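Local coordinates for regulator of Ty1 transposition protein 107 (Saccharomyces cerevisiae, PDB 3T7K) that binds phosphorylated histone H2A through its C-terminal tandem BRCT repeats, probably as part of the response to DNA damage, at residues P89-D94 with F114-N119; I144-V147 with G153-T156; F74-S79 with I157-K162; L214-D219 with V249-K254. All coordinates share one frame; numbering follows the deposited sequence.

Interaction 1. Residues P89-D94 with F114-N119; sequences PEFIID and FDYEIN
Tyr116 lays one face of its ring against Phe91. Phe91 sits near the start of helix 90-99, in the first BRCT range of the chain. The loop that carries Tyr116 follows this helix and runs back past strand 85-87.

Two aromatic contacts form. Phe91 CA stands over the middle of the Tyr116 ring, 3.9 Å from its centroid and only 9° from the ring normal, a CH-pi contact. The Phe91 ring turns its edge to the same tyrosine in an offset edge-to-face pair, with planes at 82°. Phe91 CD1 comes to 4.0 Å from Tyr116 CD2. The opposite face of the tyrosine is lined by CB of its own neighbour, Asp115.

Apolar packing continues at Glu90. Its CB touches Tyr116 CD1 at 3.9 Å, while the rest of the glutamate bends off at chi2 and its carboxylate takes no part. Phe91 also pairs edge-to-face with Tyr21 and packs on Phe64.

The polar contact lies one helical turn on. Asp94 CG is turned beside its own backbone N (chi1 -69°), and this brings the carboxylate to the edge of the tyrosine. Tyr116 OH donates to the anti lone pair of Asp94 OD2 at 2.6 Å.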
loop_
_atom_site.group_PDB
_atom_site.type_symbol
_atom_site.label_atom_id
_atom_site.label_comp_id
_atom_site.label_asym_id
_atom_site.label_seq_id
_atom_site.Cartn_x
_atom_site.Cartn_y
_atom_site.Cartn_z
ATOM N N PRO C 89 23.396 -12.385 4.694
ATOM C CA PRO C 89 24.208 -11.282 4.180
ATOM C C PRO C 89 25.115 -11.741 3.035
ATOM O O PRO C 89 25.527 -10.928 2.221
ATOM C CB PRO C 89 25.037 -10.860 5.407
ATOM C CG PRO C 89 25.038 -12.066 6.298
ATOM C CD PRO C 89 23.696 -12.691 6.104
ATOM N N GLU C 90 25.418 -13.029 2.983
ATOM C CA GLU C 90 26.236 -13.591 1.909
ATOM C C GLU C 90 25.710 -13.205 0.509
ATOM O O GLU C 90 26.472 -13.155 -0.464
ATOM C CB GLU C 90 26.303 -15.114 2.053
ATOM C CG GLU C 90 27.330 -15.629 3.058
ATOM C CD GLU C 90 26.870 -15.546 4.521
ATOM O OE1 GLU C 90 25.876 -14.842 4.823
ATOM O OE2 GLU C 90 27.521 -16.192 5.377
ATOM N N PHE C 91 24.410 -12.944 0.408
ATOM C CA PHE C 91 23.830 -12.489 -0.851
ATOM C C PHE C 91 24.512 -11.216 -1.326
ATOM O O PHE C 91 25.061 -11.168 -2.428
ATOM C CB PHE C 91 22.331 -12.241 -0.726
ATOM C CG PHE C 91 21.733 -11.564 -1.933
ATOM C CD1 PHE C 91 21.361 -12.304 -3.046
ATOM C CD2 PHE C 91 21.548 -10.195 -1.956
ATOM C CE1 PHE C 91 20.814 -11.682 -4.165
ATOM C CE2 PHE C 91 21.008 -9.563 -3.066
ATOM C CZ PHE C 91 20.643 -10.310 -4.175
ATOM N N ILE C 92 24.445 -10.179 -0.499
ATOM C CA ILE C 92 25.062 -8.902 -0.812
ATOM C C ILE C 92 26.573 -9.062 -0.991
ATOM O O ILE C 92 27.201 -8.401 -1.828
ATOM C CB ILE C 92 24.795 -7.876 0.298
ATOM C CG1 ILE C 92 23.298 -7.632 0.452
ATOM C CG2 ILE C 92 25.500 -6.573 0.000
ATOM C CD1 ILE C 92 22.714 -6.792 -0.646
ATOM N N ILE C 93 27.158 -9.953 -0.203
ATOM C CA ILE C 93 28.597 -10.156 -0.272
ATOM C C ILE C 93 28.963 -10.769 -1.624
ATOM O O ILE C 93 29.775 -10.222 -2.358
ATOM C CB ILE C 93 29.117 -11.019 0.907
ATOM C CG1 ILE C 93 29.022 -10.240 2.223
ATOM C CG2 ILE C 93 30.561 -11.430 0.681
ATOM C CD1 ILE C 93 29.492 -11.032 3.423
ATOM N N ASP C 94 28.353 -11.902 -1.951
ATOM C CA ASP C 94 28.600 -12.555 -3.233
ATOM C C ASP C 94 28.306 -11.632 -4.401
ATOM O O ASP C 94 29.022 -11.634 -5.406
ATOM C CB ASP C 94 27.761 -13.818 -3.359
ATOM C CG ASP C 94 28.218 -14.901 -2.417
ATOM O OD1 ASP C 94 29.276 -14.700 -1.782
ATOM O OD2 ASP C 94 27.533 -15.948 -2.322
ATOM N N PHE C 114 17.786 -17.402 -4.207
ATOM C CA PHE C 114 17.306 -18.671 -3.676
ATOM C C PHE C 114 18.380 -19.412 -2.905
ATOM O O PHE C 114 18.080 -20.277 -2.090
ATOM C CB PHE C 114 16.786 -19.563 -4.803
ATOM C CG PHE C 114 15.745 -18.909 -5.652
ATOM C CD1 PHE C 114 14.456 -18.746 -5.175
ATOM C CD2 PHE C 114 16.053 -18.447 -6.918
ATOM C CE1 PHE C 114 13.491 -18.136 -5.950
ATOM C CE2 PHE C 114 15.088 -17.836 -7.707
ATOM C CZ PHE C 114 13.813 -17.676 -7.224
ATOM N N ASP C 115 19.635 -19.080 -3.167
ATOM C CA ASP C 115 20.725 -19.804 -2.540
ATOM C C ASP C 115 21.123 -19.232 -1.188
ATOM O O ASP C 115 22.190 -19.557 -0.680
ATOM C CB ASP C 115 21.940 -19.817 -3.462
ATOM C CG ASP C 115 21.701 -20.623 -4.710
ATOM O OD1 ASP C 115 22.525 -20.547 -5.656
ATOM O OD2 ASP C 115 20.677 -21.331 -4.733
ATOM N N TYR C 116 20.278 -18.387 -0.603
ATOM C CA TYR C 116 20.684 -17.657 0.595
ATOM C C TYR C 116 19.606 -17.501 1.660
ATOM O O TYR C 116 19.577 -16.490 2.360
ATOM C CB TYR C 116 21.174 -16.264 0.218
ATOM C CG TYR C 116 22.279 -16.250 -0.804
ATOM C CD1 TYR C 116 23.612 -16.378 -0.420
ATOM C CD2 TYR C 116 21.996 -16.099 -2.153
ATOM C CE1 TYR C 116 24.633 -16.360 -1.362
ATOM C CE2 TYR C 116 23.006 -16.073 -3.101
ATOM C CZ TYR C 116 24.323 -16.204 -2.703
ATOM O OH TYR C 116 25.332 -16.178 -3.649
ATOM N N GLU C 117 18.724 -18.481 1.790
ATOM C CA GLU C 117 17.668 -18.370 2.784
ATOM C C GLU C 117 18.200 -18.482 4.208
ATOM O O GLU C 117 19.063 -19.311 4.513
ATOM C CB GLU C 117 16.573 -19.404 2.545
ATOM C CG GLU C 117 15.723 -19.117 1.311
ATOM C CD GLU C 117 14.997 -17.783 1.391
ATOM O OE1 GLU C 117 14.099 -17.633 2.253
ATOM O OE2 GLU C 117 15.316 -16.884 0.584
ATOM N N ILE C 118 17.681 -17.622 5.074
ATOM C CA ILE C 118 17.922 -17.737 6.500
ATOM C C ILE C 118 17.316 -19.049 6.965
ATOM O O ILE C 118 16.110 -19.270 6.817
ATOM C CB ILE C 118 17.250 -16.600 7.256
ATOM C CG1 ILE C 118 17.875 -15.263 6.860
ATOM C CG2 ILE C 118 17.343 -16.835 8.769
ATOM C CD1 ILE C 118 17.242 -14.083 7.531
ATOM N N ASN C 119 18.153 -19.924 7.516
ATOM C CA ASN C 119 17.712 -21.257 7.896
ATOM C C ASN C 119 16.709 -21.226 9.046
ATOM O O ASN C 119 17.008 -20.726 10.130
ATOM C CB ASN C 119 18.913 -22.152 8.213
ATOM O OD1 ASN C 119 20.941 -22.176 6.936
ATOM N ND2 ASN C 119 19.103 -23.045 5.966
#

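Interaction 2. Residues I144-V147 with G153-T156; sequences INLV and GVDT
Leu146 and Val154 meet across the loop that links strand 143-147 to helix 154-163. This is the first half of a beta-alpha-beta crossover in the second BRCT range, and strand 168-172 completes the unit. The contact is small, 104 Å² in all, and is made by apolar side chains and one carbonyl.

The well-packed part is at Leu146. Its side chain starts toward the helix, with CG opposite its backbone N (chi1 -176°). This sends CD2 out to Val154 CG1 at 4.1 Å. Val154 CB lies almost as near, at 4.2 Å from the same Leu146 CD2. The leucine is buried between strand and helix, where it also packs on Ile157, Ile169 and Ile201. Val154 also packs on Val171 of strand 168-172, the next strand of the unit.

The contact thins at Val147, which is buried but gives the helix a single atom. The Val147 side chain starts away from the helix and packs on Thr203; its carbonyl is what touches Val154. On the helix, Val154 is partly exposed, and the exposed Asp155 turns away from the strand. Thr156 takes no part here but packs on an apolar side chain of the bound peptide. In the marginal touch, Val154 CG1 comes to 3.9 Å from Val147 O.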
loop_
_atom_site.group_PDB
_atom_site.type_symbol
_atom_site.label_atom_id
_atom_site.label_comp_id
_atom_site.label_asym_id
_atom_site.label_seq_id
_atom_site.Cartn_x
_atom_site.Cartn_y
_atom_site.Cartn_z
ATOM N N ILE C 144 -3.230 -4.654 25.722
ATOM C CA ILE C 144 -2.524 -5.398 26.746
ATOM C C ILE C 144 -1.926 -4.473 27.782
ATOM O O ILE C 144 -1.826 -3.263 27.583
ATOM C CB ILE C 144 -1.368 -6.210 26.158
ATOM C CG1 ILE C 144 -0.355 -5.259 25.523
ATOM C CG2 ILE C 144 -1.880 -7.220 25.156
ATOM C CD1 ILE C 144 1.010 -5.865 25.334
ATOM N N ASN C 145 -1.499 -5.076 28.882
ATOM C CA ASN C 145 -0.792 -4.387 29.924
ATOM C C ASN C 145 0.587 -4.976 29.984
ATOM O O ASN C 145 0.743 -6.194 29.958
ATOM C CB ASN C 145 -1.495 -4.607 31.278
ATOM C CG ASN C 145 -2.934 -4.180 31.249
ATOM O OD1 ASN C 145 -3.270 -3.059 31.638
ATOM N ND2 ASN C 145 -3.796 -5.053 30.761
ATOM N N LEU C 146 1.582 -4.111 30.105
ATOM C CA LEU C 146 2.969 -4.518 30.079
ATOM C C LEU C 146 3.628 -3.924 31.308
ATOM O O LEU C 146 3.461 -2.739 31.579
ATOM C CB LEU C 146 3.619 -3.963 28.801
ATOM C CG LEU C 146 5.062 -4.317 28.452
ATOM C CD1 LEU C 146 5.197 -5.797 28.202
ATOM C CD2 LEU C 146 5.504 -3.534 27.218
ATOM N N VAL C 147 4.361 -4.742 32.057
ATOM C CA VAL C 147 5.069 -4.249 33.216
ATOM C C VAL C 147 6.227 -3.377 32.772
ATOM O O VAL C 147 6.894 -3.660 31.765
ATOM C CB VAL C 147 5.588 -5.386 34.118
ATOM C CG1 VAL C 147 4.430 -6.120 34.750
ATOM C CG2 VAL C 147 6.481 -6.338 33.330
ATOM N N GLY C 153 12.847 -2.833 27.528
ATOM C CA GLY C 153 12.175 -1.572 27.780
ATOM C C GLY C 153 10.880 -1.446 26.998
ATOM O O GLY C 153 10.772 -1.928 25.874
ATOM N N VAL C 154 9.897 -0.790 27.603
ATOM C CA VAL C 154 8.558 -0.726 27.045
ATOM C C VAL C 154 8.465 -0.072 25.673
ATOM O O VAL C 154 7.565 -0.382 24.902
ATOM C CB VAL C 154 7.594 0.005 27.992
ATOM C CG1 VAL C 154 7.542 -0.712 29.335
ATOM C CG2 VAL C 154 8.007 1.453 28.156
ATOM N N ASP C 155 9.361 0.855 25.370
ATOM C CA ASP C 155 9.236 1.581 24.107
ATOM C C ASP C 155 9.507 0.674 22.910
ATOM O O ASP C 155 8.826 0.762 21.891
ATOM C CB ASP C 155 10.158 2.803 24.083
ATOM C CG ASP C 155 9.786 3.837 25.140
ATOM O OD1 ASP C 155 8.571 4.045 25.376
ATOM O OD2 ASP C 155 10.709 4.442 25.733
ATOM N N THR C 156 10.493 -0.205 23.060
ATOM C CA THR C 156 10.891 -1.125 22.006
ATOM C C THR C 156 9.901 -2.265 21.905
ATOM O O THR C 156 9.281 -2.493 20.854
ATOM C CB THR C 156 12.256 -1.742 22.317
ATOM O OG1 THR C 156 13.262 -0.737 22.178
ATOM C CG2 THR C 156 12.559 -2.887 21.357
#

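Interaction 3. Residues F74-S79 with I157-K162; sequences FLKSLS and IGSVLK
Lys76 meets Ser159 and Leu75 meets Val160 without an aromatic ring or any other flat side chain between them. The flat group that matters is the Lys76 carbonyl, whose O is gripped twice from within its own segment. Ser79 OG lies in the carbonyl plane, on a lone pair, at 2.8 Å from Lys76 O. Ser79 N also bonds to Lys76 O, at 2.7 Å. These bonds hold the chain turned back on itself after Lys76.

Beyond CG the lysine chain is fully extended and reaches across to the second helix. There Lys76 NZ donates to Ser159 OG at 2.9 Å. The hydroxyl stands opposite its own backbone N (chi1 -174°), which presents it to the ammonium. Lys76 NZ also has a salt bridge to Glu72, its stronger partner, so the lysine is held between its own helix and the neighbouring one.

Leu75 CB packs on Val160 CG1 at 4.1 Å. The Lys76 chain passes alongside Val160, with Lys76 CE 4.1 Å from Val160 N.

The two helices fall in different BRCT ranges, so the contact joins the two repeats, as in other tandem BRCT modules. Leu75 also packs on an apolar side chain of the bound peptide. Helix 229-237 covers the apolar side, with Phe237 on Leu75 and Ile236 on Val160. Behind helix 154-163 lies strand 143-147, where Ile144 packs on Leu161 and Leu146 on Ile157.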
loop_
_atom_site.group_PDB
_atom_site.type_symbol
_atom_site.label_atom_id
_atom_site.label_comp_id
_atom_site.label_asym_id
_atom_site.label_seq_id
_atom_site.Cartn_x
_atom_site.Cartn_y
_atom_site.Cartn_z
ATOM N N PHE C 74 14.488 -7.853 13.212
ATOM C CA PHE C 74 14.040 -9.163 12.785
ATOM C C PHE C 74 12.570 -9.402 13.124
ATOM O O PHE C 74 11.811 -9.846 12.278
ATOM C CB PHE C 74 14.899 -10.290 13.355
ATOM C CG PHE C 74 14.817 -11.542 12.546
ATOM C CD1 PHE C 74 15.699 -11.759 11.493
ATOM C CD2 PHE C 74 13.812 -12.467 12.773
ATOM C CE1 PHE C 74 15.611 -12.899 10.711
ATOM C CE2 PHE C 74 13.720 -13.613 11.996
ATOM C CZ PHE C 74 14.626 -13.826 10.958
ATOM N N LEU C 75 12.168 -9.111 14.360
ATOM C CA LEU C 75 10.793 -9.392 14.766
ATOM C C LEU C 75 9.824 -8.555 13.953
ATOM O O LEU C 75 8.736 -9.018 13.579
ATOM C CB LEU C 75 10.604 -9.111 16.260
ATOM C CG LEU C 75 11.414 -10.028 17.174
ATOM C CD1 LEU C 75 11.355 -9.531 18.622
ATOM C CD2 LEU C 75 10.912 -11.443 17.063
ATOM N N LYS C 76 10.215 -7.315 13.683
ATOM C CA LYS C 76 9.357 -6.425 12.906
ATOM C C LYS C 76 9.294 -6.843 11.447
ATOM O O LYS C 76 8.271 -6.651 10.785
ATOM C CB LYS C 76 9.819 -4.974 12.995
ATOM C CG LYS C 76 9.244 -4.191 14.175
ATOM C CD LYS C 76 9.897 -2.810 14.244
ATOM C CE LYS C 76 9.303 -1.949 15.342
ATOM N NZ LYS C 76 9.965 -0.613 15.377
ATOM N N SER C 77 10.391 -7.397 10.933
ATOM C CA SER C 77 10.392 -7.804 9.533
ATOM C C SER C 77 9.261 -8.807 9.312
ATOM O O SER C 77 8.751 -8.950 8.197
ATOM C CB SER C 77 11.729 -8.418 9.137
ATOM O OG SER C 77 11.798 -9.775 9.520
ATOM N N LEU C 78 8.852 -9.493 10.378
ATOM C CA LEU C 78 7.771 -10.471 10.256
ATOM C C LEU C 78 6.387 -9.827 10.172
ATOM O O LEU C 78 5.379 -10.525 10.049
ATOM C CB LEU C 78 7.841 -11.530 11.364
ATOM C CG LEU C 78 8.981 -12.514 11.078
ATOM C CD1 LEU C 78 9.399 -13.281 12.320
ATOM C CD2 LEU C 78 8.584 -13.471 9.940
ATOM N N SER C 79 6.339 -8.499 10.221
ATOM C CA SER C 79 5.104 -7.795 9.892
ATOM C C SER C 79 5.245 -6.927 8.642
ATOM O O SER C 79 4.514 -5.951 8.483
ATOM C CB SER C 79 4.644 -6.906 11.043
ATOM O OG SER C 79 5.639 -5.937 11.299
ATOM N N ILE C 157 9.767 -2.987 23.014
ATOM C CA ILE C 157 8.838 -4.093 23.086
ATOM C C ILE C 157 7.459 -3.614 22.674
ATOM O O ILE C 157 6.734 -4.310 21.973
ATOM C CB ILE C 157 8.822 -4.699 24.489
ATOM C CG1 ILE C 157 10.092 -5.521 24.680
ATOM C CG2 ILE C 157 7.573 -5.560 24.688
ATOM C CD1 ILE C 157 10.348 -5.906 26.111
ATOM N N GLY C 158 7.111 -2.401 23.071
ATOM C CA GLY C 158 5.843 -1.823 22.668
ATOM C C GLY C 158 5.746 -1.662 21.164
ATOM O O GLY C 158 4.711 -1.940 20.564
ATOM N N SER C 159 6.837 -1.205 20.557
ATOM C CA SER C 159 6.854 -0.913 19.134
ATOM C C SER C 159 6.722 -2.202 18.336
ATOM O O SER C 159 5.957 -2.257 17.378
ATOM C CB SER C 159 8.137 -0.165 18.755
ATOM O OG SER C 159 8.086 0.250 17.400
ATOM N N VAL C 160 7.443 -3.242 18.756
ATOM C CA VAL C 160 7.325 -4.571 18.154
ATOM C C VAL C 160 5.894 -5.127 18.224
ATOM O O VAL C 160 5.335 -5.606 17.226
ATOM C CB VAL C 160 8.280 -5.565 18.836
ATOM C CG1 VAL C 160 7.933 -6.981 18.450
ATOM C CG2 VAL C 160 9.729 -5.240 18.488
ATOM N N LEU C 161 5.290 -5.046 19.406
ATOM C CA LEU C 161 3.947 -5.589 19.604
ATOM C C LEU C 161 2.909 -4.836 18.788
ATOM O O LEU C 161 1.940 -5.413 18.310
ATOM C CB LEU C 161 3.561 -5.536 21.088
ATOM C CG LEU C 161 4.331 -6.452 22.050
ATOM C CD1 LEU C 161 3.887 -6.242 23.515
ATOM C CD2 LEU C 161 4.155 -7.902 21.652
ATOM N N LYS C 162 3.081 -3.531 18.662
ATOM C CA LYS C 162 2.120 -2.756 17.903
ATOM C C LYS C 162 2.320 -3.058 16.420
ATOM O O LYS C 162 1.357 -3.068 15.643
ATOM C CB LYS C 162 2.266 -1.263 18.201
ATOM C CG LYS C 162 1.711 -0.862 19.555
ATOM C CD LYS C 162 1.952 0.616 19.850
ATOM C CE LYS C 162 3.371 0.861 20.350
ATOM N NZ LYS C 162 3.602 2.293 20.705
#

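Interaction 4. Residues L214-D219 with V249-K254; sequences LINDRD and VLYQKK
Asn216 reaches Tyr251 and Lys253 at the edge of the mixed sheet in the second BRCT range. Helix 205-218 carries the asparagine. Strand 249-253, antiparallel to strand 224-227, carries the other two.

In the first shell the amide and the phenol approach from opposite directions. Asn216 ND2 donates to Tyr251 OH at 3.2 Å, with a fairly straight N-H...O angle of 154°. The hydroxyl lies close to the amide plane, but the ring plane is turned 47° from it. The other side of the amide faces aliphatic carbon, with Asn216 OD1 at 3.6 Å from Lys253 CE.

The next shell sets these groups in place. Tyr251 and Lys253 are alternate residues and start their side chains toward the helix. The tyrosine also packs on Val208 and Thr212 of this helix and on Ile224. A classic beta bulge at Leu250 and Tyr251, both set opposite Ile226 of the neighbouring strand, precedes Lys253. The ammonium of Lys253 turns to the loop after the helix, where NZ bonds to Lys220 O.

The contact is a small one at the surface. The lysine runs past the amide in the opposite direction, and its CD is as near as CE, 3.6 Å from Asn216 OD1.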
loop_
_atom_site.group_PDB
_atom_site.type_symbol
_atom_site.label_atom_id
_atom_site.label_comp_id
_atom_site.label_asym_id
_atom_site.label_seq_id
_atom_site.Cartn_x
_atom_site.Cartn_y
_atom_site.Cartn_z
ATOM N N LEU C 214 -5.664 -8.730 42.424
ATOM C CA LEU C 214 -6.351 -7.486 42.103
ATOM C C LEU C 214 -7.558 -7.760 41.233
ATOM O O LEU C 214 -8.677 -7.350 41.553
ATOM C CB LEU C 214 -5.415 -6.529 41.366
ATOM C CG LEU C 214 -4.749 -5.360 42.087
ATOM C CD1 LEU C 214 -3.992 -5.826 43.323
ATOM C CD2 LEU C 214 -3.814 -4.622 41.113
ATOM N N ILE C 215 -7.337 -8.453 40.119
ATOM C CA ILE C 215 -8.413 -8.691 39.182
ATOM C C ILE C 215 -9.452 -9.621 39.779
ATOM O O ILE C 215 -10.656 -9.461 39.568
ATOM C CB ILE C 215 -7.887 -9.306 37.855
ATOM C CG1 ILE C 215 -7.004 -8.290 37.121
ATOM C CG2 ILE C 215 -9.070 -9.764 36.994
ATOM C CD1 ILE C 215 -6.148 -8.885 35.975
ATOM N N ASN C 216 -8.995 -10.621 40.514
ATOM C CA ASN C 216 -9.949 -11.560 41.068
ATOM C C ASN C 216 -10.794 -10.944 42.192
ATOM O O ASN C 216 -11.959 -11.275 42.332
ATOM C CB ASN C 216 -9.292 -12.914 41.385
ATOM C CG ASN C 216 -8.893 -13.680 40.088
ATOM O OD1 ASN C 216 -9.620 -13.640 39.084
ATOM N ND2 ASN C 216 -7.741 -14.352 40.107
ATOM N N ASP C 217 -10.235 -9.988 42.920
ATOM C CA ASP C 217 -11.018 -9.188 43.865
ATOM C C ASP C 217 -12.076 -8.319 43.195
ATOM O O ASP C 217 -13.182 -8.188 43.704
ATOM C CB ASP C 217 -10.110 -8.267 44.674
ATOM C CG ASP C 217 -9.382 -8.999 45.781
ATOM O OD1 ASP C 217 -9.702 -10.185 46.000
ATOM O OD2 ASP C 217 -8.502 -8.385 46.434
ATOM N N ARG C 218 -11.737 -7.716 42.060
ATOM C CA ARG C 218 -12.577 -6.665 41.477
ATOM C C ARG C 218 -13.425 -7.093 40.286
ATOM O O ARG C 218 -14.416 -6.436 39.957
ATOM C CB ARG C 218 -11.706 -5.464 41.107
ATOM C CG ARG C 218 -10.781 -5.053 42.238
ATOM C CD ARG C 218 -11.526 -4.218 43.278
ATOM N NE ARG C 218 -11.860 -2.934 42.669
ATOM C CZ ARG C 218 -11.126 -1.830 42.788
ATOM N NH1 ARG C 218 -10.025 -1.833 43.538
ATOM N NH2 ARG C 218 -11.513 -0.717 42.174
ATOM N N ASP C 219 -13.039 -8.187 39.638
ATOM C CA ASP C 219 -13.727 -8.652 38.441
ATOM C C ASP C 219 -13.624 -10.171 38.389
ATOM O O ASP C 219 -13.069 -10.735 37.446
ATOM C CB ASP C 219 -13.092 -8.026 37.186
ATOM C CG ASP C 219 -14.084 -7.829 36.066
ATOM O OD1 ASP C 219 -15.248 -8.236 36.254
ATOM O OD2 ASP C 219 -13.706 -7.287 34.994
ATOM N N VAL C 249 3.245 -19.441 29.368
ATOM C CA VAL C 249 2.027 -18.956 29.999
ATOM C C VAL C 249 2.176 -19.091 31.511
ATOM O O VAL C 249 2.448 -20.178 32.013
ATOM C CB VAL C 249 0.803 -19.737 29.515
ATOM C CG1 VAL C 249 -0.460 -19.279 30.250
ATOM C CG2 VAL C 249 0.655 -19.583 28.009
ATOM N N LEU C 250 2.017 -17.988 32.231
ATOM C CA LEU C 250 2.222 -18.007 33.670
ATOM C C LEU C 250 0.936 -18.246 34.444
ATOM O O LEU C 250 0.960 -18.766 35.564
ATOM C CB LEU C 250 2.881 -16.716 34.134
ATOM C CG LEU C 250 4.177 -16.421 33.377
ATOM C CD1 LEU C 250 4.902 -15.277 34.047
ATOM C CD2 LEU C 250 5.038 -17.677 33.359
ATOM N N TYR C 251 -0.182 -17.868 33.835
ATOM C CA TYR C 251 -1.482 -17.960 34.477
ATOM C C TYR C 251 -2.566 -17.737 33.454
ATOM O O TYR C 251 -2.497 -16.811 32.645
ATOM C CB TYR C 251 -1.587 -16.900 35.577
ATOM C CG TYR C 251 -2.929 -16.837 36.268
ATOM C CD1 TYR C 251 -3.119 -17.428 37.514
ATOM C CD2 TYR C 251 -4.007 -16.184 35.679
ATOM C CE1 TYR C 251 -4.352 -17.368 38.160
ATOM C CE2 TYR C 251 -5.233 -16.115 36.311
ATOM C CZ TYR C 251 -5.398 -16.712 37.554
ATOM O OH TYR C 251 -6.613 -16.651 38.189
ATOM N N GLN C 252 -3.571 -18.595 33.455
ATOM C CA GLN C 252 -4.745 -18.298 32.642
ATOM C C GLN C 252 -6.011 -18.772 33.303
ATOM O O GLN C 252 -6.033 -19.796 34.002
ATOM C CB GLN C 252 -4.629 -18.836 31.221
ATOM C CG GLN C 252 -4.329 -20.280 31.084
ATOM C CD GLN C 252 -4.132 -20.670 29.620
ATOM O OE1 GLN C 252 -4.657 -20.015 28.714
ATOM N NE2 GLN C 252 -3.359 -21.724 29.387
ATOM N N LYS C 253 -7.064 -18.002 33.080
ATOM C CA LYS C 253 -8.366 -18.245 33.663
ATOM C C LYS C 253 -9.298 -18.023 32.490
ATOM O O LYS C 253 -9.397 -16.892 32.000
ATOM C CB LYS C 253 -8.612 -17.196 34.764
ATOM C CG LYS C 253 -9.997 -17.203 35.421
ATOM C CD LYS C 253 -10.049 -16.175 36.590
ATOM C CE LYS C 253 -11.284 -16.348 37.442
ATOM N NZ LYS C 253 -12.531 -16.306 36.650
ATOM N N LYS C 254 -9.932 -19.101 32.010
ATOM C CA LYS C 254 -10.779 -19.060 30.820
ATOM C C LYS C 254 -12.065 -19.860 31.021
ATOM O O LYS C 254 -12.459 -20.136 32.168
ATOM C CB LYS C 254 -10.000 -19.560 29.577
ATOM C CG LYS C 254 -8.799 -20.514 29.945
ATOM C CD LYS C 254 -8.276 -21.164 28.599
ATOM C CE LYS C 254 -8.220 -22.683 28.782
ATOM N NZ LYS C 254 -7.783 -23.433 27.572
#

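Overall arrangement
Interactions 2 and 3 share helix 154-163. Their centres are 12 Å apart, and they touch at Ile144 CD1 and Leu161 CD1, 3.4 Å apart, and at Leu146 CD2 and Ile157 CG2, 3.8 Å apart. The bound peptide touches residues of both, Thr156 and Leu75, so the peptide site lies beside the join between the two BRCT ranges. Interaction 3 is about 3 Å from the centre of the chain. Interaction 1 lies to one side, its centre 23 Å from that of interaction 3, and meets it through Ile118 CD1 and Phe74 CE1 at 3.8 Å. Interaction 4 is at the far end, with centres 46 Å from interaction 1. It reaches the same sheet as interaction 2 without touching it, nearest atoms about 7 Å apart.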